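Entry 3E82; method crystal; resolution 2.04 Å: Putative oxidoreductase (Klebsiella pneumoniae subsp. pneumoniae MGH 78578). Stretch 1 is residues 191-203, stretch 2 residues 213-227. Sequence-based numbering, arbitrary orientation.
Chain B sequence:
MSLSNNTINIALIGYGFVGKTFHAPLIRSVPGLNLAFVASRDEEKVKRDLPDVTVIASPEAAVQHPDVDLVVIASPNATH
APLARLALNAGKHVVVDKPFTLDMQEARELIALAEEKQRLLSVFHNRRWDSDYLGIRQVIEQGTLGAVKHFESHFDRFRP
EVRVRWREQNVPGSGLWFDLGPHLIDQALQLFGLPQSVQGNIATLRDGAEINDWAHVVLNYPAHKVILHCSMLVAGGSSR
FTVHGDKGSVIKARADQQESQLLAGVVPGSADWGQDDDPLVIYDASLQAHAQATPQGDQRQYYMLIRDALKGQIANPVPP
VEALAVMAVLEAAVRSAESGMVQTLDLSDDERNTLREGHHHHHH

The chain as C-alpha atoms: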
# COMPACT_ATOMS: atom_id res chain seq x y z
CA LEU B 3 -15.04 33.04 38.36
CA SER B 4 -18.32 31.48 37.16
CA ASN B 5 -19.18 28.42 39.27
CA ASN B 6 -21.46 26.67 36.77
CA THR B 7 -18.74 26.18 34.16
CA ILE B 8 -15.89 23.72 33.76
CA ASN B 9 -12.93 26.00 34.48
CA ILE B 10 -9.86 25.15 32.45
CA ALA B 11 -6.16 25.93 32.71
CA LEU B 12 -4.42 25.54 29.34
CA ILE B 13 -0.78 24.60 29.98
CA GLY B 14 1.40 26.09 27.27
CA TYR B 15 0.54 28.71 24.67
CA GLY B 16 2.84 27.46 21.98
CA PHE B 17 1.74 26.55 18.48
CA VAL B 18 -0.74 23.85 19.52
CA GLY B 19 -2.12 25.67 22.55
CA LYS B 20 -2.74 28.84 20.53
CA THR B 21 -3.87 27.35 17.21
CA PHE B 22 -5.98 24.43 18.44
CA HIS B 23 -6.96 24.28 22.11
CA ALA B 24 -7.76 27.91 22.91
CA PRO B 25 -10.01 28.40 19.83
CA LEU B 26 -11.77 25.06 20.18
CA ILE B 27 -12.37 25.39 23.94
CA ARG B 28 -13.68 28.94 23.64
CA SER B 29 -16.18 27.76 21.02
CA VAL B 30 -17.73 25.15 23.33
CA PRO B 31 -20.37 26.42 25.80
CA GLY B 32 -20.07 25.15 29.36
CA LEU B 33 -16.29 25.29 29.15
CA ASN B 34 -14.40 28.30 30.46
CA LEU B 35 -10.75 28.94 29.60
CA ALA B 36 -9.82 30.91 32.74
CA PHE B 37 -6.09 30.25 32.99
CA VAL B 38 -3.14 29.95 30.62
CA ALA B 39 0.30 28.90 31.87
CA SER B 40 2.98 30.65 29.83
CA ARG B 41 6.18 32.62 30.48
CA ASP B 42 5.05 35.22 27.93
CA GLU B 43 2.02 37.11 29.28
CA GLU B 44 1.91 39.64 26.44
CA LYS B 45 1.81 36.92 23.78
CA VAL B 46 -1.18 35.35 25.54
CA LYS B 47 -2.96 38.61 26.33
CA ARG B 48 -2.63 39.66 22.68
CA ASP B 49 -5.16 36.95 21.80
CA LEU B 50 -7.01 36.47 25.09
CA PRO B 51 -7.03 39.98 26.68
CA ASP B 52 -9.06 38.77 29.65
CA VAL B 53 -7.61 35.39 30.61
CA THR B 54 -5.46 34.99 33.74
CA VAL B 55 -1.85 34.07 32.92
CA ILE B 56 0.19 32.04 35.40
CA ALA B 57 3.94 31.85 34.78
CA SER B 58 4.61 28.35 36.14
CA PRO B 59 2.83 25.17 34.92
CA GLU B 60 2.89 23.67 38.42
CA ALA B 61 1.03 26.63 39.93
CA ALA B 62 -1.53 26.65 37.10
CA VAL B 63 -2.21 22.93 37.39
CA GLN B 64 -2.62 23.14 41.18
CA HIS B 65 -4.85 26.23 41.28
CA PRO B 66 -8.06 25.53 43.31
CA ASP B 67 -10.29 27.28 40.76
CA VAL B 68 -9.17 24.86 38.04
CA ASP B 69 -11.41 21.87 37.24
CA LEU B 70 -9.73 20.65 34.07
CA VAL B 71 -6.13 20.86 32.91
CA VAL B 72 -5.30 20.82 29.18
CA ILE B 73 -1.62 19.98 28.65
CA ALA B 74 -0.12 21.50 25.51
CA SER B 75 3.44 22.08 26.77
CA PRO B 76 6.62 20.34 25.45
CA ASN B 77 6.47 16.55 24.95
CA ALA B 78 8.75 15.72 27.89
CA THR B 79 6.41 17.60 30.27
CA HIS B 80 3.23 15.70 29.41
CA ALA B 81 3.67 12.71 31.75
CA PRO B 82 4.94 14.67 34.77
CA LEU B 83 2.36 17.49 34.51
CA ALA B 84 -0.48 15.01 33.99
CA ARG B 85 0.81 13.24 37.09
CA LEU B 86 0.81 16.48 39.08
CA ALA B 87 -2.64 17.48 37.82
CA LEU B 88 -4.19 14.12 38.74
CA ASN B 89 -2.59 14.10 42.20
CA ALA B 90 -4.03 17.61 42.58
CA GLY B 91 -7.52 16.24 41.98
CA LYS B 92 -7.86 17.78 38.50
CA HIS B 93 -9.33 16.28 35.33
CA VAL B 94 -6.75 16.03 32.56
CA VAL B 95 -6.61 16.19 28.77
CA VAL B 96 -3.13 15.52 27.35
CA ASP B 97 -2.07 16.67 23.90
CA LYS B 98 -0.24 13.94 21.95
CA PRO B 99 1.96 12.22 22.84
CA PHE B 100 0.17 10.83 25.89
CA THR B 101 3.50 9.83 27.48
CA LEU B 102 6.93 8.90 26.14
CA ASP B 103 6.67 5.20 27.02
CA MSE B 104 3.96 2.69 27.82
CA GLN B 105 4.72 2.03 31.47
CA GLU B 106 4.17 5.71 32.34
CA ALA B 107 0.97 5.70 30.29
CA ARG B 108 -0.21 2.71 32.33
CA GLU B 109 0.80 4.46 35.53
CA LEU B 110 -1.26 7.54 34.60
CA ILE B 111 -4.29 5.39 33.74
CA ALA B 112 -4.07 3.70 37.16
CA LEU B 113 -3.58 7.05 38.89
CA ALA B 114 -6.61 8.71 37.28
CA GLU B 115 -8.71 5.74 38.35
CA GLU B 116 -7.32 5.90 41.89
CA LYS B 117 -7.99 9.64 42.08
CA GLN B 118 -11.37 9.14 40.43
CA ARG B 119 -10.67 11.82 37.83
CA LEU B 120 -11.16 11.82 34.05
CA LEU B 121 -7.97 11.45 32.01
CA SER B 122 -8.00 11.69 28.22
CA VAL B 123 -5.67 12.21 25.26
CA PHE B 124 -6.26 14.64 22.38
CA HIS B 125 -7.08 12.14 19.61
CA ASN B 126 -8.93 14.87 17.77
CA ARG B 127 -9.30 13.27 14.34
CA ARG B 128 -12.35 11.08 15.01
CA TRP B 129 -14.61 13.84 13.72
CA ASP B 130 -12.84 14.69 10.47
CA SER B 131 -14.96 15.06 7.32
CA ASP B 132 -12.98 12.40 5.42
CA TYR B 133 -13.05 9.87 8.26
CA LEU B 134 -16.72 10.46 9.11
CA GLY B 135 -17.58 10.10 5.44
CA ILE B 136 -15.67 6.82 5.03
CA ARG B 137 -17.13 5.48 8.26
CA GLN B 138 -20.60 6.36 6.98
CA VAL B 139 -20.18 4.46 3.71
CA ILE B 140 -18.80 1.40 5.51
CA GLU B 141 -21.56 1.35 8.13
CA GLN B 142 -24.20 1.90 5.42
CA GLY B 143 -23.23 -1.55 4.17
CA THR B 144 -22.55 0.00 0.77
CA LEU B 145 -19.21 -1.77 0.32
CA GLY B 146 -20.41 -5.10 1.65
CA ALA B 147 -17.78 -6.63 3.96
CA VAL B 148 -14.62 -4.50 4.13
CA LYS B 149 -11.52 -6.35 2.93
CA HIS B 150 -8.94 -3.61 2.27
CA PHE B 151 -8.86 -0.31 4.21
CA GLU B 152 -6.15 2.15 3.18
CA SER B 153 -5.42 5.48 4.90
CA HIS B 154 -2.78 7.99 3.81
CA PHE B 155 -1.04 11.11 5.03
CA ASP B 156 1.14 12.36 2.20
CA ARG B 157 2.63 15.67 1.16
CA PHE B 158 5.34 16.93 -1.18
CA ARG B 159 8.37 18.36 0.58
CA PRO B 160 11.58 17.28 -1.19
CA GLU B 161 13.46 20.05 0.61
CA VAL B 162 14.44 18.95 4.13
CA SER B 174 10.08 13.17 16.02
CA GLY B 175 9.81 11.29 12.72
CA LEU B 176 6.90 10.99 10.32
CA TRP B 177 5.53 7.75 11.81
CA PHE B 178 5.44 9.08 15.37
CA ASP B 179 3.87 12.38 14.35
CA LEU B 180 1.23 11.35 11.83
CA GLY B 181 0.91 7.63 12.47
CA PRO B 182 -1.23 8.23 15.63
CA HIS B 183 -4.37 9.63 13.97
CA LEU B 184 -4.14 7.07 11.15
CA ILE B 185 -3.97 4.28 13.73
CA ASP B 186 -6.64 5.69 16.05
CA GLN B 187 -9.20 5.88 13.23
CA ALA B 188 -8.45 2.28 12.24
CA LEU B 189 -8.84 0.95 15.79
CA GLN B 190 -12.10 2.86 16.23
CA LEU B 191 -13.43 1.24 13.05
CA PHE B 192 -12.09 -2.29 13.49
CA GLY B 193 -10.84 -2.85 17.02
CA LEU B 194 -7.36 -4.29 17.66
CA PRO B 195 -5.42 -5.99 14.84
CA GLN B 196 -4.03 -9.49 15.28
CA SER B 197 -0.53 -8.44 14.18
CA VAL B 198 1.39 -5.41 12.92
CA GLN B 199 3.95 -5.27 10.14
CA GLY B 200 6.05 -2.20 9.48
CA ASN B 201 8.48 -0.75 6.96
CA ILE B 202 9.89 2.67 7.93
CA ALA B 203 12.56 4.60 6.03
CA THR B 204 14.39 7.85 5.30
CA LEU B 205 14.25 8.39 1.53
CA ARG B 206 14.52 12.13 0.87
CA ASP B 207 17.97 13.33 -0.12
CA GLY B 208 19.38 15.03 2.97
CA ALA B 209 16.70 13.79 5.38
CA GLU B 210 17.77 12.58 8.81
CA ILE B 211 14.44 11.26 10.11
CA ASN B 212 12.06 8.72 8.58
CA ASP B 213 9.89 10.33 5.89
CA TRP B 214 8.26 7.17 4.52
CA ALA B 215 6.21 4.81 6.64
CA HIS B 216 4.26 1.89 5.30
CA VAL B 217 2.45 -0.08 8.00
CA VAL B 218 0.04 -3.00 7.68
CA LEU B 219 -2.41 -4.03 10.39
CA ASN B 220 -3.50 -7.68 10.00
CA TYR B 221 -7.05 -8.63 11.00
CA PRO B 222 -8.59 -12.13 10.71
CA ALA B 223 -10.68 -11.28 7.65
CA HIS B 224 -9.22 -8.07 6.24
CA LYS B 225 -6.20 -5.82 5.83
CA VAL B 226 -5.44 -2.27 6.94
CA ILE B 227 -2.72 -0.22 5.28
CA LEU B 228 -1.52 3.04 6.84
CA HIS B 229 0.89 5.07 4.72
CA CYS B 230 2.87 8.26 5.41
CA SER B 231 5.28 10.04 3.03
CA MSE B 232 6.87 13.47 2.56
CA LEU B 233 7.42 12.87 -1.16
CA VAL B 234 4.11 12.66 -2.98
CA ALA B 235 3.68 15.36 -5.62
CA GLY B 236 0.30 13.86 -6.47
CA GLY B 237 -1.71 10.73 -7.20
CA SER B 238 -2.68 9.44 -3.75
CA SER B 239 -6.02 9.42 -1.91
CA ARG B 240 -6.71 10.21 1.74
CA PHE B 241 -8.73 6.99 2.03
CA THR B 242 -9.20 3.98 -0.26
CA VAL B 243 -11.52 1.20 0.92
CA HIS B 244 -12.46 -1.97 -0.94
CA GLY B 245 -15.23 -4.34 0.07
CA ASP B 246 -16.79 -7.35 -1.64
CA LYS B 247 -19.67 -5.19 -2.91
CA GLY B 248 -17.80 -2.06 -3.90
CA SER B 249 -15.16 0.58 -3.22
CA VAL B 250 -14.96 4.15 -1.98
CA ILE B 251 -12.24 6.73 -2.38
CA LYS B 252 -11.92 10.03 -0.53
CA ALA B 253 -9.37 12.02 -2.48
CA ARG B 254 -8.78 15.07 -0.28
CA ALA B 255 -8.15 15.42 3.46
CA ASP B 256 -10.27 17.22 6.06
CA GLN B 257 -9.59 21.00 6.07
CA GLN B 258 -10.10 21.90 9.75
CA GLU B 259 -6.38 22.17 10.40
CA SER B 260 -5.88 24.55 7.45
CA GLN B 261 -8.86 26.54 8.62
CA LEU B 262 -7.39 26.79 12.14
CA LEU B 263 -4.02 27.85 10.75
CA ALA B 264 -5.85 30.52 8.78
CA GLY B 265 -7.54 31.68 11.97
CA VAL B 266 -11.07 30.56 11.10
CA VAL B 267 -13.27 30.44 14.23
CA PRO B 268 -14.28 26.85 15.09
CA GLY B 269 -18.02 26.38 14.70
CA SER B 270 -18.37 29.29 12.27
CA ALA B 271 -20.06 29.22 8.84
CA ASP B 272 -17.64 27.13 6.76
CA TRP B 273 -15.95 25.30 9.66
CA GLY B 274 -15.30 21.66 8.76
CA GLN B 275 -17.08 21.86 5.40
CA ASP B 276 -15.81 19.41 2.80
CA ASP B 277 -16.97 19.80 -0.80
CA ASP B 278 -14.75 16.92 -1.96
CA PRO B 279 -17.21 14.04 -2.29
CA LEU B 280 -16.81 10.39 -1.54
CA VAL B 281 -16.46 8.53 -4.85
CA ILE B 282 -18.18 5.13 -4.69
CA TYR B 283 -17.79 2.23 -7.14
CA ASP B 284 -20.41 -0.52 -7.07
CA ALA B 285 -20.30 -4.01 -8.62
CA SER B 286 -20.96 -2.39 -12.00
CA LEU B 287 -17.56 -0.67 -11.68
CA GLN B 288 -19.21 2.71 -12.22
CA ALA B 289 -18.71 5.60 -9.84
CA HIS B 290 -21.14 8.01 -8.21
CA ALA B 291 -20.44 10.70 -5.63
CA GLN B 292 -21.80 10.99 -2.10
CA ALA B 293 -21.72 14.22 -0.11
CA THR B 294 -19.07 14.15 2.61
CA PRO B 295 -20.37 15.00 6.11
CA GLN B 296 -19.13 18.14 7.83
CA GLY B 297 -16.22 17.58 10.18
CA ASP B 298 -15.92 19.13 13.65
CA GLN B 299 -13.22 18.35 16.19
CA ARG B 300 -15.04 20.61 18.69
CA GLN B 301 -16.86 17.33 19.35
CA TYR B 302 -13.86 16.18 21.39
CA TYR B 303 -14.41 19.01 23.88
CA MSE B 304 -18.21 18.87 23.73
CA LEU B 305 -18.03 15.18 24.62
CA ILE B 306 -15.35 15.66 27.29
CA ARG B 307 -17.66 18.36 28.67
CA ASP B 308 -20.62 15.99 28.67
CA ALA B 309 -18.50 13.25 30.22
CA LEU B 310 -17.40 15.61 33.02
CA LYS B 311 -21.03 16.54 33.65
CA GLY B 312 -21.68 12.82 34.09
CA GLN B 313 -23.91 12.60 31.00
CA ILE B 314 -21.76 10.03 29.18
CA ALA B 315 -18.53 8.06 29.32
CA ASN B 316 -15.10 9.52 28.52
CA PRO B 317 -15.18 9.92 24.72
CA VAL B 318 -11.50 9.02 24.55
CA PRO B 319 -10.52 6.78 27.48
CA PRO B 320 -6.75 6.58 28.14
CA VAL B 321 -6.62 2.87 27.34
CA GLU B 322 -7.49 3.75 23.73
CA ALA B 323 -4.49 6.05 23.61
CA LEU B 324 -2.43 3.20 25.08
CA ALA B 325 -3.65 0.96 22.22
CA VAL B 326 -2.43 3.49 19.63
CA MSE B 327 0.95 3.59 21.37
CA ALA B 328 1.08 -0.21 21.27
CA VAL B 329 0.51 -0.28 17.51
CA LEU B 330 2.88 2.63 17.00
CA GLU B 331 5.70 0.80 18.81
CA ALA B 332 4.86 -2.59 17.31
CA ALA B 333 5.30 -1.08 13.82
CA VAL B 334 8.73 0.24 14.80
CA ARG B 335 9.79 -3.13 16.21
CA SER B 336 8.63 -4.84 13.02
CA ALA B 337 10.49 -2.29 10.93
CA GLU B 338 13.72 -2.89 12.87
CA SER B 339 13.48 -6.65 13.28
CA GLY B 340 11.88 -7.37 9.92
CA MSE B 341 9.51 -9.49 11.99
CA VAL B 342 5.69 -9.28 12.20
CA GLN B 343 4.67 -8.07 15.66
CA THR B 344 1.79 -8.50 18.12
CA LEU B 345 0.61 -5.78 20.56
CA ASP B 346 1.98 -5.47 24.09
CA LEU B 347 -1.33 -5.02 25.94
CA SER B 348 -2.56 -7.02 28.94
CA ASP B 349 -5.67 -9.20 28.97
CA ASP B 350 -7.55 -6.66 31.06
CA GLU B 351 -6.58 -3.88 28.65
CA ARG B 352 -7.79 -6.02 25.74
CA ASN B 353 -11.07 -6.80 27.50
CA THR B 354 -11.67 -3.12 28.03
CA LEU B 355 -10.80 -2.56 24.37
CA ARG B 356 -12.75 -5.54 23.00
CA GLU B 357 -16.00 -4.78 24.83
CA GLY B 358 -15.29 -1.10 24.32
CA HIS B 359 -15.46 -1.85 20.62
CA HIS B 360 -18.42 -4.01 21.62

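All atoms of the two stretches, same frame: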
# COMPACT_ATOMS: atom_id res chain seq x y z
N LEU B 191 -12.63 1.95 14.04
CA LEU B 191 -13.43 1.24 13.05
C LEU B 191 -13.41 -0.28 13.20
O LEU B 191 -14.44 -0.93 13.11
CB LEU B 191 -12.95 1.57 11.62
CG LEU B 191 -13.27 2.95 11.06
CD1 LEU B 191 -12.66 3.11 9.67
CD2 LEU B 191 -14.78 3.13 11.00
N PHE B 192 -12.23 -0.84 13.45
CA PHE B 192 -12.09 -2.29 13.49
C PHE B 192 -11.63 -2.97 14.77
O PHE B 192 -11.55 -4.20 14.80
CB PHE B 192 -11.13 -2.70 12.37
CG PHE B 192 -11.42 -2.04 11.05
CD1 PHE B 192 -12.59 -2.34 10.34
CD2 PHE B 192 -10.53 -1.11 10.51
CE1 PHE B 192 -12.86 -1.73 9.12
CE2 PHE B 192 -10.80 -0.49 9.28
CZ PHE B 192 -11.96 -0.80 8.59
N GLY B 193 -11.33 -2.21 15.81
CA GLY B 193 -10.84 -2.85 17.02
C GLY B 193 -9.35 -3.14 16.84
O GLY B 193 -8.73 -2.63 15.91
N LEU B 194 -8.78 -3.96 17.72
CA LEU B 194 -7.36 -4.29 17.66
C LEU B 194 -6.98 -5.30 16.58
O LEU B 194 -7.66 -6.29 16.37
CB LEU B 194 -6.87 -4.84 19.00
CG LEU B 194 -7.05 -3.98 20.25
CD1 LEU B 194 -6.53 -4.75 21.48
CD2 LEU B 194 -6.30 -2.68 20.07
N PRO B 195 -5.86 -5.06 15.88
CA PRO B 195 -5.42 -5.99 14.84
C PRO B 195 -4.76 -7.19 15.50
O PRO B 195 -4.35 -7.12 16.67
CB PRO B 195 -4.42 -5.15 14.05
CG PRO B 195 -3.78 -4.30 15.14
CD PRO B 195 -4.98 -3.88 15.96
N GLN B 196 -4.66 -8.28 14.76
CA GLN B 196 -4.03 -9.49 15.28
C GLN B 196 -2.51 -9.35 15.27
O GLN B 196 -1.83 -9.88 16.15
CB GLN B 196 -4.44 -10.70 14.45
CG GLN B 196 -3.94 -12.03 15.03
CD GLN B 196 -4.72 -13.21 14.51
OE1 GLN B 196 -5.95 -13.19 14.52
NE2 GLN B 196 -4.02 -14.25 14.06
N SER B 197 -1.97 -8.65 14.28
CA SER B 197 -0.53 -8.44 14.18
C SER B 197 -0.23 -7.16 13.41
O SER B 197 -1.08 -6.63 12.69
CB SER B 197 0.15 -9.62 13.50
OG SER B 197 -0.17 -9.68 12.12
N VAL B 198 0.98 -6.65 13.57
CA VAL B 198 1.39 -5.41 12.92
C VAL B 198 2.70 -5.61 12.18
O VAL B 198 3.64 -6.20 12.71
CB VAL B 198 1.58 -4.27 13.96
CG1 VAL B 198 2.08 -3.02 13.29
CG2 VAL B 198 0.27 -3.99 14.68
N GLN B 199 2.75 -5.14 10.94
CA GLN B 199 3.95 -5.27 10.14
C GLN B 199 4.35 -3.86 9.72
O GLN B 199 3.50 -3.06 9.31
CB GLN B 199 3.67 -6.17 8.93
CG GLN B 199 4.90 -6.60 8.15
CD GLN B 199 5.34 -5.54 7.16
OE1 GLN B 199 4.51 -4.96 6.46
NE2 GLN B 199 6.66 -5.31 7.07
N GLY B 200 5.63 -3.54 9.84
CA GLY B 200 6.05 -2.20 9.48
C GLY B 200 7.31 -2.08 8.64
O GLY B 200 8.22 -2.90 8.73
N ASN B 201 7.35 -1.03 7.83
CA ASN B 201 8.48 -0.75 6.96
C ASN B 201 8.62 0.77 7.03
O ASN B 201 7.78 1.51 6.48
CB ASN B 201 8.18 -1.19 5.53
CG ASN B 201 9.43 -1.28 4.67
OD1 ASN B 201 10.36 -0.46 4.81
ND2 ASN B 201 9.46 -2.25 3.78
N ILE B 202 9.65 1.24 7.73
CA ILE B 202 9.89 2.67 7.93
C ILE B 202 11.26 3.08 7.36
O ILE B 202 12.26 2.40 7.58
CB ILE B 202 9.82 3.03 9.45
CG1 ILE B 202 8.46 2.59 10.01
CG2 ILE B 202 9.98 4.53 9.66
CD1 ILE B 202 8.32 2.80 11.51
N ALA B 203 11.30 4.19 6.63
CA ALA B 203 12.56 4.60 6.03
C ALA B 203 12.74 6.10 5.84
O ALA B 203 11.79 6.88 5.93
CB ALA B 203 12.73 3.89 4.67
N ASP B 213 10.85 9.51 6.64
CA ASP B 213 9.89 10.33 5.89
C ASP B 213 9.01 9.44 5.01
O ASP B 213 8.32 9.92 4.12
CB ASP B 213 10.61 11.36 5.02
CG ASP B 213 11.70 10.74 4.16
OD1 ASP B 213 11.62 9.53 3.85
OD2 ASP B 213 12.65 11.46 3.80
N TRP B 214 9.06 8.14 5.27
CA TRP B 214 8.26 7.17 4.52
C TRP B 214 7.92 6.07 5.50
O TRP B 214 8.81 5.44 6.08
CB TRP B 214 9.07 6.60 3.36
CG TRP B 214 8.29 5.72 2.41
CD1 TRP B 214 7.68 6.10 1.25
CD2 TRP B 214 8.14 4.30 2.49
NE1 TRP B 214 7.16 5.00 0.60
CE2 TRP B 214 7.43 3.88 1.34
CE3 TRP B 214 8.54 3.33 3.43
CZ2 TRP B 214 7.12 2.54 1.10
CZ3 TRP B 214 8.22 2.00 3.19
CH2 TRP B 214 7.52 1.62 2.03
N ALA B 215 6.63 5.84 5.72
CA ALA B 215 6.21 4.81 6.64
C ALA B 215 5.06 4.05 6.00
O ALA B 215 4.04 4.62 5.62
CB ALA B 215 5.77 5.42 7.96
N HIS B 216 5.25 2.75 5.89
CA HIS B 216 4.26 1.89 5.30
C HIS B 216 3.99 0.79 6.32
O HIS B 216 4.81 -0.11 6.51
CB HIS B 216 4.80 1.31 4.00
CG HIS B 216 3.75 0.69 3.15
ND1 HIS B 216 3.62 -0.67 3.01
CD2 HIS B 216 2.73 1.24 2.45
CE1 HIS B 216 2.56 -0.93 2.27
NE2 HIS B 216 2.00 0.21 1.92
N VAL B 217 2.83 0.87 6.95
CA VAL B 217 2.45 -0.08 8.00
C VAL B 217 1.17 -0.84 7.70
O VAL B 217 0.17 -0.25 7.29
CB VAL B 217 2.27 0.66 9.34
CG1 VAL B 217 1.81 -0.29 10.42
CG2 VAL B 217 3.59 1.34 9.71
N VAL B 218 1.20 -2.15 7.93
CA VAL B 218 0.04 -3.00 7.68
C VAL B 218 -0.47 -3.63 8.96
O VAL B 218 0.29 -4.25 9.70
CB VAL B 218 0.37 -4.13 6.69
CG1 VAL B 218 -0.86 -4.99 6.46
CG2 VAL B 218 0.85 -3.54 5.36
N LEU B 219 -1.77 -3.45 9.22
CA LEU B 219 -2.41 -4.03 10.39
C LEU B 219 -3.20 -5.26 9.91
O LEU B 219 -4.12 -5.13 9.10
CB LEU B 219 -3.36 -3.02 11.04
CG LEU B 219 -2.74 -2.09 12.10
CD1 LEU B 219 -1.50 -1.41 11.58
CD2 LEU B 219 -3.77 -1.07 12.54
N ASN B 220 -2.82 -6.44 10.39
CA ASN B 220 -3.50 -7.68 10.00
C ASN B 220 -4.67 -8.07 10.90
O ASN B 220 -4.50 -8.22 12.12
CB ASN B 220 -2.51 -8.86 9.96
CG ASN B 220 -1.37 -8.65 8.96
OD1 ASN B 220 -1.60 -8.47 7.76
ND2 ASN B 220 -0.14 -8.68 9.46
N TYR B 221 -5.84 -8.22 10.30
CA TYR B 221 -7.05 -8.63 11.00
C TYR B 221 -7.41 -10.02 10.46
O TYR B 221 -6.95 -10.40 9.38
CB TYR B 221 -8.20 -7.64 10.74
CG TYR B 221 -8.04 -6.32 11.46
CD1 TYR B 221 -8.59 -6.13 12.74
CD2 TYR B 221 -7.31 -5.28 10.90
CE1 TYR B 221 -8.42 -4.93 13.44
CE2 TYR B 221 -7.13 -4.07 11.59
CZ TYR B 221 -7.69 -3.90 12.85
OH TYR B 221 -7.52 -2.71 13.53
N PRO B 222 -8.23 -10.79 11.18
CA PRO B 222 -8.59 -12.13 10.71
C PRO B 222 -9.19 -12.20 9.30
O PRO B 222 -8.87 -13.11 8.54
CB PRO B 222 -9.57 -12.62 11.77
CG PRO B 222 -9.10 -11.92 13.01
CD PRO B 222 -8.85 -10.52 12.49
N ALA B 223 -10.04 -11.24 8.96
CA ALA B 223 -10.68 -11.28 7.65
C ALA B 223 -10.46 -10.06 6.76
O ALA B 223 -11.19 -9.86 5.79
CB ALA B 223 -12.19 -11.54 7.81
N HIS B 224 -9.49 -9.21 7.10
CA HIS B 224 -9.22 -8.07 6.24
C HIS B 224 -7.89 -7.41 6.56
O HIS B 224 -7.26 -7.72 7.58
CB HIS B 224 -10.37 -7.05 6.30
CG HIS B 224 -10.37 -6.17 7.51
ND1 HIS B 224 -10.82 -6.61 8.74
CD2 HIS B 224 -10.02 -4.88 7.68
CE1 HIS B 224 -10.75 -5.61 9.61
NE2 HIS B 224 -10.27 -4.55 8.99
N LYS B 225 -7.47 -6.51 5.69
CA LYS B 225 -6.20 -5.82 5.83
C LYS B 225 -6.35 -4.31 5.95
O LYS B 225 -7.24 -3.70 5.35
CB LYS B 225 -5.30 -6.12 4.63
CG LYS B 225 -5.03 -7.61 4.38
CD LYS B 225 -4.17 -8.22 5.49
CE LYS B 225 -3.88 -9.70 5.21
NZ LYS B 225 -3.03 -10.33 6.25
N VAL B 226 -5.46 -3.71 6.74
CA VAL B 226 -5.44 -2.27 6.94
C VAL B 226 -4.05 -1.78 6.59
O VAL B 226 -3.04 -2.28 7.11
CB VAL B 226 -5.78 -1.90 8.40
CG1 VAL B 226 -5.36 -0.45 8.69
CG2 VAL B 226 -7.29 -2.06 8.64
N ILE B 227 -3.99 -0.80 5.70
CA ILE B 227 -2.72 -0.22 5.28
C ILE B 227 -2.69 1.26 5.64
O ILE B 227 -3.58 2.02 5.23
CB ILE B 227 -2.50 -0.37 3.76
CG1 ILE B 227 -2.34 -1.85 3.40
CG2 ILE B 227 -1.26 0.40 3.34
CD1 ILE B 227 -2.18 -2.09 1.90
O HOH W 1 5.07 -2.67 5.49

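Two neighbouring antiparallel strands illustrate a general principle: the backbone sets the register, and side chains elaborate it differently along its length. In this putative oxidoreductase, strands 197-203 and 214-220 run at 169° to each other, and the two stretches together bury 990 Å² of surface.

Read along the second stretch, the pairing opens at Asp213, whose N donates to Ala203 O at 2.9 Å. Trp214 N makes only a weak bond to the same oxygen, but Trp214 O accepts a firm one from Ala203 N at 2.8 Å. The indole, with chi1 in the t well, brings its far end back over the first strand, where CZ3 lies 3.6 Å from Asn201 OD1. Ala215 occupies a non-hydrogen-bonded position opposite Ile202, and its small CB reaches Ile202 CG1 at 4.4 Å.

His216 restores the hydrogen-bonded pattern, its N donating to Asn201 O at 2.9 Å and its O accepting from Asn201 N at 3.0 Å. The same carbonyl serves a water, which bridges His216 O (2.8 Å) and Gln199 OE1 (2.5 Å), so a side chain two residues along is tied to the ladder through solvent. Val217 faces Gly200, where no side chain intervenes and the CA atoms close to 4.4 Å. Its CG2 lies 4.3 Å from Gly200 CA, and its CG1 packs against Val198 CG1, 4.0 Å away, on the face that also carries Leu219. Val218 then exchanges two nearly straight bonds with Gln199, Val218 N to Gln199 O at 2.8 Å and Gln199 N to Val218 O at 2.9 Å.

Leu219 adds apolar contact, its CB 3.8 Å from Pro195 CB. At Asn220 the side chain reinforces the backbone: Asn220 N donates to Ser197 O at 2.9 Å, while Asn220 ND2 donates to Ser197 OG at 2.8 Å. Asn220 O takes a short bond from Gln196 N (2.6 Å) and a weak one from Ser197 N, carrying the pairing just beyond the first strand. Asn220 OD1 is held by Lys225 NZ at 2.8 Å.

Beyond this ladder, aromatic packing takes over. Tyr221 starts away from the first stretch, yet its ring end returns, and Tyr221 OH donates to Gly193 O at 2.7 Å. Pro195 CA sits over one face of the ring in a CH-pi contact, and the edge of Phe192 points toward the other face. His224 in turn directs its edge at the face of Phe192, with NE2 3.4 Å from Phe192 CG. Finally, Val226 CG2 approaches Phe192 CD2 at 3.9 Å, an apolar contact beside the His224 ring.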